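PDB 1XJU: SAR-endolysin from Enterobacteria phage P1, which degrades host peptidoglycan as a lysozyme once released from the membrane, taking part in the programmed lysis that frees phage particles, and is captured here in its secreted inactive form. Local coordinates for residues A[26-31]-A[134-139]. Numbering follows the deposited sequence.
Sequences GVWTDG and VPLRGL
The six-membered end of the Trp-28 indole reaches across to two leucine side chains, and these apolar touches make up the whole meeting of 26-31 with 134-139. The tight spot is at Leu-139, whose CD2 lies 3.5 Å from Trp-28 CH2. The two side chains come from opposite directions, and this methyl approaches the ring obliquely while also lying 4.1 Å from Trp-28 CZ2. Leu-139 is buried in the first turn of helix 137-151, where a branched aliphatic chain can offer a methyl to the indole and still pack on Asn-87 and Met-88 of helix 75-88.

Leu-136 touches more lightly: its CD1 sits at the edge of the indole, in the ring plane, 3.9 Å from Trp-28 CZ3. An apolar side chain suits this position, since it also packs on Tyr-21 and Ser-131. Leu-136 holds the N-cap position of the helix, just after strand 134-135, so one leucine sits at the strand-to-helix junction of this phage-type lysozyme of glycosyl hydrolase family 24 and the other within the helix's first turn. On the other side, Trp-28 is the centre of an inverse gamma turn in the long loop between helices 13-18 and 46-67. Its CG stands anti to the carbonyl carbon (chi1 -68°), which sends the indole out from the loop toward the helix start.

Tryptophan suits this place because its large flat side chain, met by leucines reaching from the far side, bridges backbones whose nearest CA atoms, those of Trp-28 and Val-134, are 12.0 Å apart. It also carries one polar atom, NE1, which is hydrogen-bonded to the carbonyl O of Cys-23, an active-site residue held here in a disulfide with Cys-16; Tyr-21 meets the indole edge-to-face. The loose side begins beyond Trp-28, where Thr-29, Asp-30 and Gly-31 are exposed and the Asp-30 carboxylate turns to a salt bridge with Arg-43.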
loop_
_atom_site.group_PDB
_atom_site.type_symbol
_atom_site.label_atom_id
_atom_site.label_comp_id
_atom_site.label_asym_id
_atom_site.label_seq_id
_atom_site.Cartn_x
_atom_site.Cartn_y
_atom_site.Cartn_z
ATOM N N GLY A 26 -0.350 -5.548 -8.297
ATOM C CA GLY A 26 -0.253 -6.718 -9.100
ATOM C C GLY A 26 0.377 -6.511 -10.477
ATOM O O GLY A 26 0.696 -7.501 -11.131
ATOM N N VAL A 27 0.545 -5.281 -10.940
ATOM C CA VAL A 27 1.175 -5.041 -12.240
ATOM C C VAL A 27 2.595 -4.553 -12.127
ATOM O O VAL A 27 3.208 -4.239 -13.142
ATOM C CB VAL A 27 0.308 -4.152 -13.172
ATOM C CG1 VAL A 27 -1.040 -4.758 -13.347
ATOM C CG2 VAL A 27 0.242 -2.707 -12.683
ATOM N N TRP A 28 3.176 -4.528 -10.912
ATOM C CA TRP A 28 4.582 -4.142 -10.732
ATOM C C TRP A 28 5.463 -5.376 -10.907
ATOM O O TRP A 28 6.272 -5.744 -10.057
ATOM C CB TRP A 28 4.842 -3.572 -9.338
ATOM C CG TRP A 28 4.216 -2.260 -9.065
ATOM C CD1 TRP A 28 2.866 -1.936 -9.083
ATOM C CD2 TRP A 28 4.917 -1.061 -8.705
ATOM N NE1 TRP A 28 2.717 -0.610 -8.738
ATOM C CE2 TRP A 28 3.958 -0.060 -8.492
ATOM C CE3 TRP A 28 6.270 -0.741 -8.509
ATOM C CZ2 TRP A 28 4.298 1.249 -8.139
ATOM C CZ3 TRP A 28 6.578 0.573 -8.114
ATOM C CH2 TRP A 28 5.607 1.535 -7.983
ATOM N N THR A 29 5.399 -5.985 -12.094
ATOM C CA THR A 29 6.008 -7.256 -12.412
ATOM C C THR A 29 6.824 -7.218 -13.681
ATOM O O THR A 29 7.311 -8.263 -14.102
ATOM C CB THR A 29 4.884 -8.340 -12.571
ATOM O OG1 THR A 29 3.868 -7.875 -13.466
ATOM C CG2 THR A 29 4.211 -8.596 -11.223
ATOM N N ASP A 30 6.997 -6.046 -14.287
ATOM C CA ASP A 30 7.710 -6.021 -15.576
ATOM C C ASP A 30 9.174 -6.315 -15.366
ATOM O O ASP A 30 9.842 -5.632 -14.570
ATOM C CB ASP A 30 7.624 -4.641 -16.214
ATOM C CG ASP A 30 6.305 -4.345 -16.843
ATOM O OD1 ASP A 30 6.346 -3.376 -17.628
ATOM O OD2 ASP A 30 5.288 -5.006 -16.613
ATOM N N GLY A 31 9.679 -7.327 -16.073
ATOM C CA GLY A 31 11.098 -7.520 -16.202
ATOM C C GLY A 31 11.818 -8.091 -15.002
ATOM O O GLY A 31 13.053 -8.039 -14.969
ATOM N N VAL A 134 14.394 -3.151 -4.745
ATOM C CA VAL A 134 15.074 -1.986 -5.220
ATOM C C VAL A 134 14.380 -0.768 -4.642
ATOM O O VAL A 134 13.173 -0.570 -4.825
ATOM C CB VAL A 134 15.034 -1.882 -6.774
ATOM C CG1 VAL A 134 15.741 -0.613 -7.229
ATOM C CG2 VAL A 134 15.619 -3.128 -7.420
ATOM N N PRO A 135 15.112 0.077 -3.935
ATOM C CA PRO A 135 14.509 1.294 -3.355
ATOM C C PRO A 135 14.104 2.306 -4.440
ATOM O O PRO A 135 14.879 2.503 -5.399
ATOM C CB PRO A 135 15.636 1.903 -2.520
ATOM C CG PRO A 135 16.873 1.243 -3.003
ATOM C CD PRO A 135 16.566 -0.038 -3.690
ATOM N N LEU A 136 12.925 2.938 -4.297
ATOM C CA LEU A 136 12.417 3.898 -5.276
ATOM C C LEU A 136 11.972 5.203 -4.652
ATOM O O LEU A 136 11.098 5.219 -3.780
ATOM C CB LEU A 136 11.256 3.300 -6.106
ATOM C CG LEU A 136 11.586 2.066 -6.943
ATOM C CD1 LEU A 136 10.313 1.531 -7.568
ATOM C CD2 LEU A 136 12.546 2.356 -8.066
ATOM N N ARG A 137 12.529 6.305 -5.128
ATOM C CA ARG A 137 12.105 7.624 -4.641
ATOM C C ARG A 137 10.613 7.863 -4.780
ATOM O O ARG A 137 9.976 8.428 -3.866
ATOM C CB ARG A 137 12.862 8.727 -5.367
ATOM C CG ARG A 137 12.345 10.105 -5.070
ATOM C CD ARG A 137 13.171 11.244 -5.749
ATOM N NE ARG A 137 12.713 12.583 -5.366
ATOM C CZ ARG A 137 11.811 13.302 -6.019
ATOM N NH1 ARG A 137 11.241 12.840 -7.107
ATOM N NH2 ARG A 137 11.441 14.481 -5.552
ATOM N N GLY A 138 10.026 7.457 -5.903
ATOM C CA GLY A 138 8.597 7.655 -6.049
ATOM C C GLY A 138 7.773 6.951 -4.999
ATOM O O GLY A 138 6.685 7.458 -4.658
ATOM N N LEU A 139 8.238 5.807 -4.533
ATOM C CA LEU A 139 7.522 5.123 -3.451
ATOM C C LEU A 139 7.717 5.823 -2.114
ATOM O O LEU A 139 6.778 5.943 -1.305
ATOM C CB LEU A 139 7.881 3.663 -3.341
ATOM C CG LEU A 139 7.435 2.788 -4.527
ATOM C CD1 LEU A 139 8.024 1.383 -4.274
ATOM C CD2 LEU A 139 5.912 2.767 -4.700
#